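Local coordinates for protein RNA methyltransferase, TrmH family (Porphyromonas gingivalis, PDB 2I6D) that probably methylates RNA as a member of the TrmH (SpoU) family of knotted, class IV-like SAM-binding methyltransferases, at residues I129-L134 and R156-L162; I177-A182 and P200-L205. One frame throughout, in Å; residues are numbered along the deposited sequence.

Contact 1. Residues I129-L134 and R156-L162; sequences IRHVWL and RVQPTPL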
loop_
_atom_site.group_PDB
_atom_site.type_symbol
_atom_site.label_atom_id
_atom_site.label_comp_id
_atom_site.label_asym_id
_atom_site.label_seq_id
_atom_site.Cartn_x
_atom_site.Cartn_y
_atom_site.Cartn_z
ATOM N N ILE A 129 5.816 -0.639 -10.271
ATOM C CA ILE A 129 5.145 -1.861 -9.831
ATOM C C ILE A 129 3.621 -1.650 -9.838
ATOM O O ILE A 129 3.125 -0.656 -9.309
ATOM C CB ILE A 129 5.585 -2.258 -8.372
ATOM C CG1 ILE A 129 7.088 -2.601 -8.316
ATOM C CG2 ILE A 129 4.652 -3.357 -7.765
ATOM C CD1 ILE A 129 7.459 -4.025 -8.332
ATOM N N ARG A 130 2.871 -2.538 -10.470
ATOM C CA ARG A 130 1.425 -2.324 -10.567
ATOM C C ARG A 130 0.598 -2.962 -9.483
ATOM O O ARG A 130 -0.571 -2.569 -9.276
ATOM C CB ARG A 130 0.927 -2.789 -11.937
ATOM C CG ARG A 130 1.459 -1.857 -13.053
ATOM C CD ARG A 130 1.534 -2.578 -14.352
ATOM N NE ARG A 130 0.209 -2.916 -14.859
ATOM C CZ ARG A 130 -0.068 -3.041 -16.147
ATOM N NH1 ARG A 130 0.897 -2.830 -17.032
ATOM N NH2 ARG A 130 -1.295 -3.351 -16.549
ATOM N N HIS A 131 1.173 -3.956 -8.801
ATOM C CA HIS A 131 0.410 -4.724 -7.806
ATOM C C HIS A 131 1.241 -5.038 -6.627
ATOM O O HIS A 131 2.391 -5.467 -6.769
ATOM C CB HIS A 131 -0.133 -6.061 -8.390
ATOM C CG HIS A 131 -1.164 -5.861 -9.444
ATOM N ND1 HIS A 131 -2.493 -5.678 -9.149
ATOM C CD2 HIS A 131 -1.053 -5.740 -10.787
ATOM C CE1 HIS A 131 -3.167 -5.479 -10.271
ATOM N NE2 HIS A 131 -2.316 -5.514 -11.280
ATOM N N VAL A 132 0.654 -4.828 -5.451
ATOM C CA VAL A 132 1.329 -5.150 -4.179
ATOM C C VAL A 132 0.312 -5.958 -3.382
ATOM O O VAL A 132 -0.803 -5.490 -3.080
ATOM C CB VAL A 132 1.795 -3.891 -3.371
ATOM C CG1 VAL A 132 2.297 -4.286 -1.975
ATOM C CG2 VAL A 132 2.892 -3.105 -4.129
ATOM N N TRP A 133 0.694 -7.180 -3.041
ATOM C CA TRP A 133 -0.176 -8.028 -2.270
ATOM C C TRP A 133 0.264 -8.023 -0.823
ATOM O O TRP A 133 1.461 -7.905 -0.533
ATOM C CB TRP A 133 -0.118 -9.482 -2.774
ATOM C CG TRP A 133 -0.439 -9.721 -4.226
ATOM C CD1 TRP A 133 -1.076 -8.882 -5.113
ATOM C CD2 TRP A 133 -0.195 -10.928 -4.904
ATOM N NE1 TRP A 133 -1.189 -9.511 -6.338
ATOM C CE2 TRP A 133 -0.645 -10.771 -6.231
ATOM C CE3 TRP A 133 0.407 -12.138 -4.522
ATOM C CZ2 TRP A 133 -0.517 -11.784 -7.187
ATOM C CZ3 TRP A 133 0.530 -13.158 -5.476
ATOM C CH2 TRP A 133 0.050 -12.968 -6.797
ATOM N N LEU A 134 -0.690 -8.162 0.082
ATOM C CA LEU A 134 -0.399 -8.083 1.510
ATOM C C LEU A 134 -0.803 -9.374 2.205
ATOM O O LEU A 134 -1.987 -9.758 2.247
ATOM C CB LEU A 134 -1.104 -6.857 2.127
ATOM C CG LEU A 134 -0.544 -5.638 1.405
ATOM C CD1 LEU A 134 -1.614 -4.760 0.744
ATOM C CD2 LEU A 134 0.473 -4.860 2.218
ATOM N N ARG A 156 -1.876 4.525 -8.354
ATOM C CA ARG A 156 -1.350 3.721 -9.419
ATOM C C ARG A 156 -0.948 2.325 -8.989
ATOM O O ARG A 156 -0.732 1.479 -9.841
ATOM C CB ARG A 156 -0.153 4.394 -10.056
ATOM C CG ARG A 156 -0.503 5.502 -11.028
ATOM C CD ARG A 156 0.751 6.322 -11.318
ATOM N NE ARG A 156 1.270 6.869 -10.072
ATOM C CZ ARG A 156 0.855 8.008 -9.538
ATOM N NH1 ARG A 156 -0.080 8.731 -10.155
ATOM N NH2 ARG A 156 1.373 8.425 -8.386
ATOM N N VAL A 157 -0.815 2.100 -7.686
ATOM C CA VAL A 157 -0.401 0.785 -7.164
ATOM C C VAL A 157 -1.645 0.160 -6.524
ATOM O O VAL A 157 -2.211 0.701 -5.546
ATOM C CB VAL A 157 0.771 0.891 -6.147
ATOM C CG1 VAL A 157 1.151 -0.503 -5.625
ATOM C CG2 VAL A 157 1.989 1.607 -6.776
ATOM N N GLN A 158 -2.108 -0.942 -7.113
ATOM C CA GLN A 158 -3.270 -1.646 -6.575
ATOM C C GLN A 158 -2.871 -2.596 -5.438
ATOM O O GLN A 158 -2.081 -3.526 -5.653
ATOM C CB GLN A 158 -4.027 -2.450 -7.642
ATOM C CG GLN A 158 -5.276 -3.151 -7.022
ATOM C CD GLN A 158 -5.936 -4.200 -7.917
ATOM O OE1 GLN A 158 -5.358 -5.261 -8.210
ATOM N NE2 GLN A 158 -7.177 -3.932 -8.308
ATOM N N PRO A 159 -3.404 -2.367 -4.226
ATOM C CA PRO A 159 -3.002 -3.232 -3.127
ATOM C C PRO A 159 -4.018 -4.346 -2.878
ATOM O O PRO A 159 -5.222 -4.091 -2.955
ATOM C CB PRO A 159 -2.908 -2.264 -1.964
ATOM C CG PRO A 159 -4.038 -1.232 -2.248
ATOM C CD PRO A 159 -4.248 -1.237 -3.784
ATOM N N THR A 160 -3.556 -5.556 -2.573
ATOM C CA THR A 160 -4.467 -6.686 -2.470
ATOM C C THR A 160 -4.218 -7.453 -1.189
ATOM O O THR A 160 -3.260 -8.184 -1.098
ATOM C CB THR A 160 -4.359 -7.649 -3.696
ATOM O OG1 THR A 160 -4.652 -6.923 -4.902
ATOM C CG2 THR A 160 -5.380 -8.797 -3.574
ATOM N N PRO A 161 -5.085 -7.266 -0.178
ATOM C CA PRO A 161 -4.972 -8.145 0.998
ATOM C C PRO A 161 -5.295 -9.587 0.596
ATOM O O PRO A 161 -6.332 -9.836 -0.037
ATOM C CB PRO A 161 -6.040 -7.591 1.954
ATOM C CG PRO A 161 -6.349 -6.198 1.422
ATOM C CD PRO A 161 -6.156 -6.258 -0.038
ATOM N N LEU A 162 -4.440 -10.539 0.950
ATOM C CA LEU A 162 -4.660 -11.917 0.535
ATOM C C LEU A 162 -5.442 -12.691 1.575
ATOM O O LEU A 162 -5.274 -12.457 2.768
ATOM C CB LEU A 162 -3.343 -12.645 0.254
ATOM C CG LEU A 162 -2.394 -12.107 -0.820
ATOM C CD1 LEU A 162 -1.213 -13.035 -0.975
ATOM C CD2 LEU A 162 -3.115 -12.002 -2.144
HETATM O O HOH W 1 2.257 1.519 -10.655
#

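Contact 2. Residues I177-A182 and P200-L205; sequences IPVYGA and PAILVL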
loop_
_atom_site.group_PDB
_atom_site.type_symbol
_atom_site.label_atom_id
_atom_site.label_comp_id
_atom_site.label_asym_id
_atom_site.label_seq_id
_atom_site.Cartn_x
_atom_site.Cartn_y
_atom_site.Cartn_z
ATOM N N ILE A 177 4.404 -19.108 -13.099
ATOM C CA ILE A 177 4.913 -17.784 -12.651
ATOM C C ILE A 177 5.994 -17.972 -11.582
ATOM O O ILE A 177 5.757 -18.640 -10.557
ATOM C CB ILE A 177 3.793 -16.879 -12.152
ATOM C CG1 ILE A 177 2.824 -16.611 -13.311
ATOM C CG2 ILE A 177 4.359 -15.551 -11.492
ATOM C CD1 ILE A 177 1.585 -15.995 -12.896
ATOM N N PRO A 178 7.205 -17.439 -11.842
ATOM C CA PRO A 178 8.292 -17.596 -10.898
ATOM C C PRO A 178 8.010 -16.833 -9.604
ATOM O O PRO A 178 7.477 -15.710 -9.630
ATOM C CB PRO A 178 9.496 -16.942 -11.618
ATOM C CG PRO A 178 8.879 -16.047 -12.649
ATOM C CD PRO A 178 7.600 -16.681 -13.046
ATOM N N VAL A 179 8.379 -17.448 -8.497
ATOM C CA VAL A 179 8.176 -16.873 -7.190
ATOM C C VAL A 179 9.525 -16.667 -6.518
ATOM O O VAL A 179 10.178 -17.618 -6.080
ATOM C CB VAL A 179 7.242 -17.741 -6.299
ATOM C CG1 VAL A 179 6.986 -17.034 -4.971
ATOM C CG2 VAL A 179 5.917 -18.030 -7.020
ATOM N N TYR A 180 9.936 -15.415 -6.449
ATOM C CA TYR A 180 11.213 -15.046 -5.858
ATOM C C TYR A 180 10.979 -14.639 -4.411
ATOM O O TYR A 180 9.876 -14.198 -4.044
ATOM C CB TYR A 180 11.808 -13.861 -6.629
ATOM C CG TYR A 180 12.170 -14.219 -8.033
ATOM C CD1 TYR A 180 11.244 -14.089 -9.066
ATOM C CD2 TYR A 180 13.449 -14.677 -8.337
ATOM C CE1 TYR A 180 11.580 -14.426 -10.364
ATOM C CE2 TYR A 180 13.801 -15.006 -9.626
ATOM C CZ TYR A 180 12.857 -14.877 -10.637
ATOM O OH TYR A 180 13.184 -15.222 -11.930
ATOM N N GLY A 181 11.999 -14.825 -3.588
ATOM C CA GLY A 181 11.944 -14.428 -2.178
ATOM C C GLY A 181 13.264 -13.853 -1.728
ATOM O O GLY A 181 14.335 -14.335 -2.134
ATOM N N ALA A 182 13.196 -12.851 -0.850
ATOM C CA ALA A 182 14.387 -12.210 -0.311
ATOM C C ALA A 182 14.787 -12.901 1.000
ATOM O O ALA A 182 13.987 -12.948 1.956
ATOM C CB ALA A 182 14.115 -10.728 -0.066
ATOM N N PRO A 200 5.556 -11.494 -15.889
ATOM C CA PRO A 200 4.966 -11.925 -14.623
ATOM C C PRO A 200 5.996 -12.538 -13.670
ATOM O O PRO A 200 6.773 -13.401 -14.045
ATOM C CB PRO A 200 3.894 -12.944 -15.061
ATOM C CG PRO A 200 4.331 -13.439 -16.394
ATOM C CD PRO A 200 5.019 -12.253 -17.044
ATOM N N ALA A 201 6.031 -12.045 -12.438
ATOM C CA ALA A 201 6.901 -12.618 -11.418
ATOM C C ALA A 201 6.375 -12.126 -10.091
ATOM O O ALA A 201 5.878 -11.019 -9.999
ATOM C CB ALA A 201 8.358 -12.119 -11.563
ATOM N N ILE A 202 6.522 -12.946 -9.068
ATOM C CA ILE A 202 6.148 -12.528 -7.719
ATOM C C ILE A 202 7.424 -12.449 -6.899
ATOM O O ILE A 202 8.291 -13.338 -7.020
ATOM C CB ILE A 202 5.148 -13.536 -7.088
ATOM C CG1 ILE A 202 3.829 -13.563 -7.899
ATOM C CG2 ILE A 202 4.929 -13.196 -5.613
ATOM C CD1 ILE A 202 3.054 -14.913 -7.769
ATOM N N LEU A 203 7.546 -11.392 -6.088
ATOM C CA LEU A 203 8.694 -11.213 -5.212
ATOM C C LEU A 203 8.183 -11.077 -3.790
ATOM O O LEU A 203 7.456 -10.130 -3.442
ATOM C CB LEU A 203 9.502 -9.947 -5.602
ATOM C CG LEU A 203 10.598 -9.489 -4.626
ATOM C CD1 LEU A 203 11.613 -10.632 -4.409
ATOM C CD2 LEU A 203 11.321 -8.248 -5.217
ATOM N N VAL A 204 8.584 -12.024 -2.970
ATOM C CA VAL A 204 8.099 -12.097 -1.598
ATOM C C VAL A 204 9.090 -11.420 -0.660
ATOM O O VAL A 204 10.300 -11.732 -0.679
ATOM C CB VAL A 204 7.899 -13.571 -1.130
ATOM C CG1 VAL A 204 7.361 -13.611 0.335
ATOM C CG2 VAL A 204 6.914 -14.373 -2.113
ATOM N N LEU A 205 8.570 -10.537 0.189
ATOM C CA LEU A 205 9.381 -9.824 1.181
ATOM C C LEU A 205 8.796 -10.079 2.572
ATOM O O LEU A 205 7.591 -9.906 2.772
ATOM C CB LEU A 205 9.368 -8.329 0.869
ATOM C CG LEU A 205 10.049 -8.143 -0.513
ATOM C CD1 LEU A 205 9.377 -7.097 -1.350
ATOM C CD2 LEU A 205 11.536 -7.865 -0.282
#

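Contact 1. Residues I129-L134 and R156-L162
Five backbone hydrogen bonds join 129-134 to 156-162, running from Gln158 N to Arg130 O at one end to Leu162 N to Leu134 O (2.9 Å) at the other. Donors come from each segment in turn, and the pairing of His131 with Gln158 through Leu134 with Pro161 keeps one direction, as in a parallel pair; the strand axes diverge by 21°. Pro159 and Pro161 lack an N-H, yet neither interrupts the series, because the amides that 156-162 directs at 129-134 are those of Gln158, Thr160 and Leu162, Thr160 N lying 2.8 Å from Val132 O.

Polar side chains meet on the face carrying His131, Trp133 and Thr160. The Gln158 chain, CG anti to the backbone N (chi1 -179°) and extended beyond it, runs beside His131 and sets OE1 at the imidazole edge, in its plane, 3.0 Å from both ND1 and CE1 of His131; the ring and amide planes are 65° apart. NE2, the next ring atom beyond CE1, is hydrogen-bonded to Glu102.

Apolar contacts occupy both faces. Leu162 CD2 lies 3.7 Å above the Trp133 ring plane, offset toward the rim, while Thr160 CB approaches CD1 of the indole at 3.8 Å. On the other face Leu134 CD1 rests alongside Pro159 CB (3.9 Å), and Val132 CG2 presses on Val157 CG1 at 3.5 Å, tighter than ordinary van der Waals contact.

With helix 144-148 between them in sequence, strands 131-134 and 158-161 form a beta-alpha-beta unit at one margin of the parallel sheet of the SPOUT-type methyltransferase fold, 158-161 being its outermost strand in this chain.

Contact 2. Residues I177-A182 and P200-L205
Ile177 and Ile202 cross at about a right angle, the CG2 branch of Ile177 meeting Ile202 CD1 at 4.0 Å. That branch stands anti to the backbone N of Ile177 (chi1 -62° for CG1), which also brings it against Ala201 CA, while CG1 reaches the Pro200 ring. Farther along the same face, Val179 CG1 meets Val204 CG2 at 3.9 Å. Gly181, paired with Val204, adds no side chain there.

The opposite face is set by Tyr180. Its CG is anti to the carbonyl carbon (chi1 -66°) and its ring is turned so that Ile202 O lies at the edge, in the ring plane, 3.7 Å from CD1. Farther out on this edge, CE1 touches Ala201 CB at 4.1 Å, a methyl that Pro178 CG also approaches. Leu203, with CG anti to its backbone N, sends CD1 back to Tyr180 CB at 3.9 Å. Ala182 CB and Leu205 CD2 close the pair at its far end.

Four backbone hydrogen bonds hold the parallel register that brings these side chains together. Tyr180 N to Ile202 O and Val204 N to Tyr180 O are each 2.7 Å. Ile202 O thus has two roles, accepting Tyr180 N and bordering the ring of the same residue.

Both strands are interior to the parallel sheet: 104-109 flanks 201-206, and 222-225 flanks 179-182. Helix 165-174 covers the Val179 and Ile202 face through Leu169 and Phe172. Helix 242-255 packs on the other, where Leu249 touches Ala182 and Leu203 and Trp253 meets the Tyr180 ring edge-to-face.

How the contacts relate
Contacts 1 and 2 belong to one seven-stranded parallel sheet, with centres 14 Å apart. Strand 104-109 lies between them, bonded through its backbone to 131-134 on one side and to 201-206 on the other. They nevertheless touch directly: Trp133 CH2 of contact 1 lies 3.7 Å from Ile202 CD1 of contact 2, and Phe172 of helix 165-174 packs against both residues. Along the chain contact 1 closes before contact 2 opens, this helix being the connection. Contact 1 is nearer the chain centre, about 6 Å against about 17 Å, measured from contact centres. Both lie in the SpoU methylase region, consistent with parts of its SAM-binding fold.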